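Local coordinates for protein CEL61B (PDB 2VTC) that cleaves cellulose chains oxidatively as a copper-dependent lytic polysaccharide monooxygenase of the AA9 family, at residues N33-Q45 and F50-L63. Numbering follows the deposited sequence.
Sequences NQGFILDYYYQKQ and FPNVAGWYAEDLDL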
loop_
_atom_site.group_PDB
_atom_site.type_symbol
_atom_site.label_atom_id
_atom_site.label_comp_id
_atom_site.label_asym_id
_atom_site.label_seq_id
_atom_site.Cartn_x
_atom_site.Cartn_y
_atom_site.Cartn_z
ATOM N N ASN A 33 4.997 -8.085 -13.492
ATOM C CA ASN A 33 4.748 -9.013 -12.397
ATOM C C ASN A 33 3.256 -9.091 -12.137
ATOM O O ASN A 33 2.590 -8.054 -12.013
ATOM C CB ASN A 33 5.459 -8.543 -11.115
ATOM C CG ASN A 33 6.963 -8.755 -11.157
ATOM O OD1 ASN A 33 7.468 -9.746 -10.618
ATOM N ND2 ASN A 33 7.692 -7.829 -11.800
ATOM N N GLN A 34 2.722 -10.312 -12.040
ATOM C CA GLN A 34 1.306 -10.519 -11.782
ATOM C C GLN A 34 0.949 -10.242 -10.315
ATOM O O GLN A 34 1.644 -10.711 -9.403
ATOM C CB GLN A 34 0.892 -11.948 -12.181
ATOM C CG GLN A 34 -0.602 -12.235 -12.099
ATOM C CD GLN A 34 -1.421 -11.290 -12.955
ATOM O OE1 GLN A 34 -2.350 -10.631 -12.467
ATOM N NE2 GLN A 34 -1.057 -11.189 -14.224
ATOM N N GLY A 35 -0.099 -9.447 -10.094
ATOM C CA GLY A 35 -0.617 -9.197 -8.748
ATOM C C GLY A 35 -1.819 -10.055 -8.430
ATOM O O GLY A 35 -2.249 -10.872 -9.268
ATOM N N PHE A 36 -2.373 -9.896 -7.228
ATOM C CA PHE A 36 -3.581 -10.621 -6.873
ATOM C C PHE A 36 -4.784 -9.917 -7.496
ATOM O O PHE A 36 -4.953 -8.695 -7.338
ATOM C CB PHE A 36 -3.769 -10.736 -5.356
ATOM C CG PHE A 36 -4.970 -11.550 -4.960
ATOM C CD1 PHE A 36 -4.895 -12.955 -4.896
ATOM C CD2 PHE A 36 -6.183 -10.940 -4.664
ATOM C CE1 PHE A 36 -6.006 -13.707 -4.519
ATOM C CE2 PHE A 36 -7.304 -11.688 -4.293
ATOM C CZ PHE A 36 -7.206 -13.093 -4.234
ATOM N N ILE A 37 -5.612 -10.682 -8.195
ATOM C CA ILE A 37 -6.856 -10.149 -8.758
ATOM C C ILE A 37 -8.086 -10.828 -8.163
ATOM O O ILE A 37 -8.033 -11.970 -7.703
ATOM C CB ILE A 37 -6.868 -10.240 -10.308
ATOM C CG1 ILE A 37 -6.821 -11.709 -10.766
ATOM C CG2 ILE A 37 -5.722 -9.427 -10.885
ATOM C CD1 ILE A 37 -6.814 -11.909 -12.291
ATOM N N LEU A 38 -9.211 -10.127 -8.182
ATOM C CA LEU A 38 -10.437 -10.642 -7.592
ATOM C C LEU A 38 -10.903 -12.007 -8.160
ATOM O O LEU A 38 -11.509 -12.798 -7.429
ATOM C CB LEU A 38 -11.551 -9.597 -7.727
ATOM C CG LEU A 38 -12.814 -9.810 -6.893
ATOM C CD1 LEU A 38 -12.516 -9.939 -5.399
ATOM C CD2 LEU A 38 -13.797 -8.654 -7.179
ATOM N N ASP A 39 -10.628 -12.264 -9.440
ATOM C CA ASP A 39 -10.954 -13.556 -10.078
ATOM C C ASP A 39 -10.372 -14.763 -9.335
ATOM O O ASP A 39 -11.015 -15.815 -9.248
ATOM C CB ASP A 39 -10.505 -13.582 -11.542
ATOM C CG ASP A 39 -11.442 -12.793 -12.453
ATOM O OD1 ASP A 39 -12.530 -12.383 -11.980
ATOM O OD2 ASP A 39 -11.089 -12.574 -13.636
ATOM N N TYR A 40 -9.172 -14.590 -8.789
ATOM C CA TYR A 40 -8.504 -15.636 -8.008
ATOM C C TYR A 40 -9.241 -15.990 -6.716
ATOM O O TYR A 40 -9.195 -17.142 -6.267
ATOM C CB TYR A 40 -7.076 -15.223 -7.665
ATOM C CG TYR A 40 -6.150 -14.940 -8.831
ATOM C CD1 TYR A 40 -6.452 -15.355 -10.148
ATOM C CD2 TYR A 40 -4.936 -14.292 -8.614
ATOM C CE1 TYR A 40 -5.573 -15.084 -11.200
ATOM C CE2 TYR A 40 -4.066 -14.017 -9.643
ATOM C CZ TYR A 40 -4.375 -14.419 -10.938
ATOM O OH TYR A 40 -3.491 -14.135 -11.953
ATOM N N TYR A 41 -9.897 -15.009 -6.093
ATOM C CA TYR A 41 -10.694 -15.292 -4.907
ATOM C C TYR A 41 -11.799 -16.280 -5.256
ATOM O O TYR A 41 -12.095 -17.194 -4.485
ATOM C CB TYR A 41 -11.296 -14.021 -4.279
ATOM C CG TYR A 41 -12.366 -14.338 -3.262
ATOM C CD1 TYR A 41 -12.036 -14.574 -1.930
ATOM C CD2 TYR A 41 -13.714 -14.456 -3.637
ATOM C CE1 TYR A 41 -12.997 -14.895 -1.002
ATOM C CE2 TYR A 41 -14.698 -14.780 -2.699
ATOM C CZ TYR A 41 -14.335 -15.003 -1.390
ATOM O OH TYR A 41 -15.279 -15.313 -0.435
ATOM N N TYR A 42 -12.405 -16.081 -6.423
ATOM C CA TYR A 42 -13.522 -16.918 -6.861
ATOM C C TYR A 42 -13.031 -18.284 -7.353
ATOM O O TYR A 42 -13.682 -19.299 -7.085
ATOM C CB TYR A 42 -14.422 -16.169 -7.865
ATOM C CG TYR A 42 -15.235 -15.082 -7.184
ATOM C CD1 TYR A 42 -16.302 -15.409 -6.348
ATOM C CD2 TYR A 42 -14.919 -13.727 -7.350
ATOM C CE1 TYR A 42 -17.044 -14.421 -5.687
ATOM C CE2 TYR A 42 -15.664 -12.724 -6.701
ATOM C CZ TYR A 42 -16.719 -13.076 -5.871
ATOM O OH TYR A 42 -17.471 -12.115 -5.222
ATOM N N GLN A 43 -11.878 -18.307 -8.024
ATOM C CA GLN A 43 -11.174 -19.561 -8.320
ATOM C C GLN A 43 -11.038 -20.401 -7.055
ATOM O O GLN A 43 -11.378 -21.589 -7.048
ATOM C CB GLN A 43 -9.779 -19.302 -8.890
ATOM C CG GLN A 43 -9.684 -19.116 -10.404
ATOM C CD GLN A 43 -8.311 -19.500 -10.943
ATOM O OE1 GLN A 43 -7.821 -20.615 -10.703
ATOM N NE2 GLN A 43 -7.688 -18.591 -11.681
ATOM N N LYS A 44 -10.549 -19.782 -5.981
ATOM C CA LYS A 44 -10.328 -20.491 -4.727
ATOM C C LYS A 44 -11.637 -21.020 -4.123
ATOM O O LYS A 44 -11.678 -22.142 -3.612
ATOM C CB LYS A 44 -9.560 -19.624 -3.718
ATOM C CG LYS A 44 -9.171 -20.393 -2.458
ATOM C CD LYS A 44 -8.384 -19.557 -1.478
ATOM C CE LYS A 44 -7.785 -20.419 -0.371
ATOM N NZ LYS A 44 -8.798 -20.791 0.641
ATOM N N GLN A 45 -12.705 -20.226 -4.192
ATOM C CA GLN A 45 -14.012 -20.679 -3.705
ATOM C C GLN A 45 -14.492 -21.907 -4.470
ATOM O O GLN A 45 -15.048 -22.824 -3.876
ATOM C CB GLN A 45 -15.071 -19.571 -3.802
ATOM C CG GLN A 45 -14.852 -18.415 -2.854
ATOM C CD GLN A 45 -14.672 -18.856 -1.409
ATOM O OE1 GLN A 45 -13.568 -18.771 -0.855
ATOM N NE2 GLN A 45 -15.751 -19.345 -0.796
ATOM N N PHE A 50 -5.659 -21.395 -6.542
ATOM C CA PHE A 50 -5.555 -20.286 -7.510
ATOM C C PHE A 50 -4.078 -20.049 -7.841
ATOM O O PHE A 50 -3.219 -20.582 -7.131
ATOM C CB PHE A 50 -6.226 -19.004 -6.968
ATOM C CG PHE A 50 -5.537 -18.414 -5.770
ATOM C CD1 PHE A 50 -4.609 -17.379 -5.929
ATOM C CD2 PHE A 50 -5.825 -18.871 -4.487
ATOM C CE1 PHE A 50 -3.970 -16.820 -4.819
ATOM C CE2 PHE A 50 -5.185 -18.324 -3.368
ATOM C CZ PHE A 50 -4.255 -17.292 -3.541
ATOM N N PRO A 51 -3.770 -19.289 -8.925
ATOM C CA PRO A 51 -2.385 -19.062 -9.354
ATOM C C PRO A 51 -1.493 -18.489 -8.265
ATOM O O PRO A 51 -1.941 -17.670 -7.451
ATOM C CB PRO A 51 -2.533 -18.055 -10.501
ATOM C CG PRO A 51 -3.858 -18.366 -11.066
ATOM C CD PRO A 51 -4.706 -18.620 -9.851
ATOM N N ASN A 52 -0.240 -18.934 -8.246
ATOM C CA ASN A 52 0.728 -18.470 -7.240
ATOM C C ASN A 52 1.310 -17.135 -7.659
ATOM O O ASN A 52 1.984 -17.050 -8.687
ATOM C CB ASN A 52 1.825 -19.527 -7.011
ATOM C CG ASN A 52 1.261 -20.830 -6.490
ATOM O OD1 ASN A 52 0.396 -20.843 -5.595
ATOM N ND2 ASN A 52 1.728 -21.949 -7.061
ATOM N N VAL A 53 1.032 -16.090 -6.872
ATOM C CA VAL A 53 1.472 -14.729 -7.212
ATOM C C VAL A 53 2.110 -14.003 -6.029
ATOM O O VAL A 53 1.975 -14.444 -4.891
ATOM C CB VAL A 53 0.299 -13.865 -7.783
ATOM C CG1 VAL A 53 -0.204 -14.459 -9.111
ATOM C CG2 VAL A 53 -0.832 -13.705 -6.751
ATOM N N ALA A 54 2.819 -12.907 -6.326
ATOM C CA ALA A 54 3.479 -12.076 -5.316
ATOM C C ALA A 54 2.517 -11.156 -4.544
ATOM O O ALA A 54 2.822 -10.722 -3.430
ATOM C CB ALA A 54 4.565 -11.251 -5.960
ATOM N N GLY A 55 1.373 -10.830 -5.147
ATOM C CA GLY A 55 0.385 -9.994 -4.459
ATOM C C GLY A 55 -0.351 -10.803 -3.405
ATOM O O GLY A 55 -0.634 -11.994 -3.622
ATOM N N TRP A 56 -0.667 -10.177 -2.273
ATOM C CA TRP A 56 -1.358 -10.868 -1.190
ATOM C C TRP A 56 -2.807 -11.217 -1.544
ATOM O O TRP A 56 -3.525 -10.429 -2.178
ATOM C CB TRP A 56 -1.289 -10.059 0.109
ATOM C CG TRP A 56 0.060 -10.117 0.799
ATOM C CD1 TRP A 56 1.284 -10.047 0.213
ATOM C CD2 TRP A 56 0.290 -10.228 2.217
ATOM N NE1 TRP A 56 2.293 -10.123 1.183
ATOM C CE2 TRP A 56 1.700 -10.244 2.412
ATOM C CE3 TRP A 56 -0.556 -10.346 3.341
ATOM C CZ2 TRP A 56 2.283 -10.363 3.680
ATOM C CZ3 TRP A 56 0.033 -10.469 4.623
ATOM C CH2 TRP A 56 1.449 -10.462 4.769
ATOM N N TYR A 57 -3.241 -12.399 -1.126
ATOM C CA TYR A 57 -4.662 -12.726 -1.115
ATOM C C TYR A 57 -5.432 -11.807 -0.145
ATOM O O TYR A 57 -4.972 -11.506 0.971
ATOM C CB TYR A 57 -4.795 -14.208 -0.721
ATOM C CG TYR A 57 -6.190 -14.732 -0.477
ATOM C CD1 TYR A 57 -6.890 -15.388 -1.498
ATOM C CD2 TYR A 57 -6.797 -14.619 0.784
ATOM C CE1 TYR A 57 -8.168 -15.897 -1.264
ATOM C CE2 TYR A 57 -8.064 -15.139 1.028
ATOM C CZ TYR A 57 -8.744 -15.760 -0.012
ATOM O OH TYR A 57 -9.998 -16.247 0.216
ATOM N N ALA A 58 -6.611 -11.346 -0.565
ATOM C CA ALA A 58 -7.480 -10.553 0.295
ATOM C C ALA A 58 -8.954 -10.767 -0.064
ATOM O O ALA A 58 -9.258 -11.176 -1.174
ATOM C CB ALA A 58 -7.097 -9.055 0.230
ATOM N N GLU A 59 -9.856 -10.510 0.874
ATOM C CA GLU A 59 -11.246 -10.929 0.685
ATOM C C GLU A 59 -12.259 -9.790 0.663
ATOM O O GLU A 59 -13.415 -10.006 1.046
ATOM C CB GLU A 59 -11.652 -11.939 1.781
ATOM C CG GLU A 59 -10.820 -13.226 1.772
ATOM C CD GLU A 59 -11.366 -14.320 2.667
ATOM O OE1 GLU A 59 -12.083 -14.034 3.644
ATOM O OE2 GLU A 59 -11.041 -15.486 2.396
ATOM N N ASP A 60 -11.832 -8.580 0.279
ATOM C CA ASP A 60 -12.814 -7.498 0.046
ATOM C C ASP A 60 -13.339 -7.573 -1.394
ATOM O O ASP A 60 -12.666 -7.183 -2.353
ATOM C CB ASP A 60 -12.228 -6.116 0.380
ATOM C CG ASP A 60 -13.298 -5.037 0.433
ATOM O OD1 ASP A 60 -14.121 -5.008 -0.518
ATOM O OD2 ASP A 60 -13.308 -4.260 1.421
ATOM N N LEU A 61 -14.552 -8.103 -1.532
ATOM C CA LEU A 61 -15.062 -8.556 -2.835
ATOM C C LEU A 61 -15.507 -7.424 -3.798
ATOM O O LEU A 61 -15.834 -7.655 -4.970
ATOM C CB LEU A 61 -16.161 -9.620 -2.620
ATOM C CG LEU A 61 -15.844 -10.778 -1.655
ATOM C CD1 LEU A 61 -16.858 -11.912 -1.805
ATOM C CD2 LEU A 61 -14.457 -11.326 -1.911
ATOM N N ASP A 62 -15.422 -6.196 -3.304
ATOM C CA ASP A 62 -15.814 -4.995 -4.044
ATOM C C ASP A 62 -14.603 -4.137 -4.373
ATOM O O ASP A 62 -14.706 -3.092 -5.047
ATOM C CB ASP A 62 -16.727 -4.170 -3.155
ATOM C CG ASP A 62 -17.872 -4.974 -2.599
ATOM O OD1 ASP A 62 -18.600 -5.601 -3.401
ATOM O OD2 ASP A 62 -18.051 -4.957 -1.363
ATOM N N LEU A 63 -13.454 -4.554 -3.854
ATOM C CA LEU A 63 -12.238 -3.764 -3.934
ATOM C C LEU A 63 -12.391 -2.477 -3.099
ATOM O O LEU A 63 -11.874 -1.415 -3.473
ATOM C CB LEU A 63 -11.852 -3.503 -5.400
ATOM C CG LEU A 63 -11.850 -4.705 -6.359
ATOM C CD1 LEU A 63 -11.333 -4.307 -7.723
ATOM C CD2 LEU A 63 -10.992 -5.872 -5.803
HETATM O O HOH W 1 3.498 -12.615 -9.123
HETATM O O HOH W 2 -16.973 -9.555 -6.523
HETATM O O HOH W 3 -13.010 -17.772 2.177
#
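The ring of F36 is the centre of an aromatic cluster with F50 and Y57, the close-packed part of the contact. Y57 CA stands over one F36 face, 3.8 Å from the ring centroid, a CH-pi contact, while the F36 edge meets the F50 face in an offset edge-to-face pair, planes at 86°. F36 lays that face against Y57 CA and A58 N because its chi1 of -177° swings CG away from its own N, and its CB lies 3.2 Å from W56 O. Replacing F36 by an alanine is likely to leave a gap facing Y57 CA and the F50 ring face without its edge partner. Packing is equally close at two tyrosines: P51 CD rests over one face of Y40, toward the rim, with I37 CG1 over the centre of the other, and L61 CD2 sits over the middle of the Y41 ring, 3.5 Å from its centroid.

Toward solvent the join is looser and bridged by waters: one links Y42 OH to L61 O, another Q45 OE1 to E59 OE2, and the latter oxygen also accepts from Y57 OH (2.5 Å). K44 lays its aliphatic chain along F50 and Y57. Beside the beta-sheet core of the AA9 fold, loop 50-63 packs along one side of helix 38-47 and the turn leading into it from edge strand 31-34; A54 and W56 bond through their backbones to strand 193-204, and L63 touches strand 22-28, near copper ligand H20.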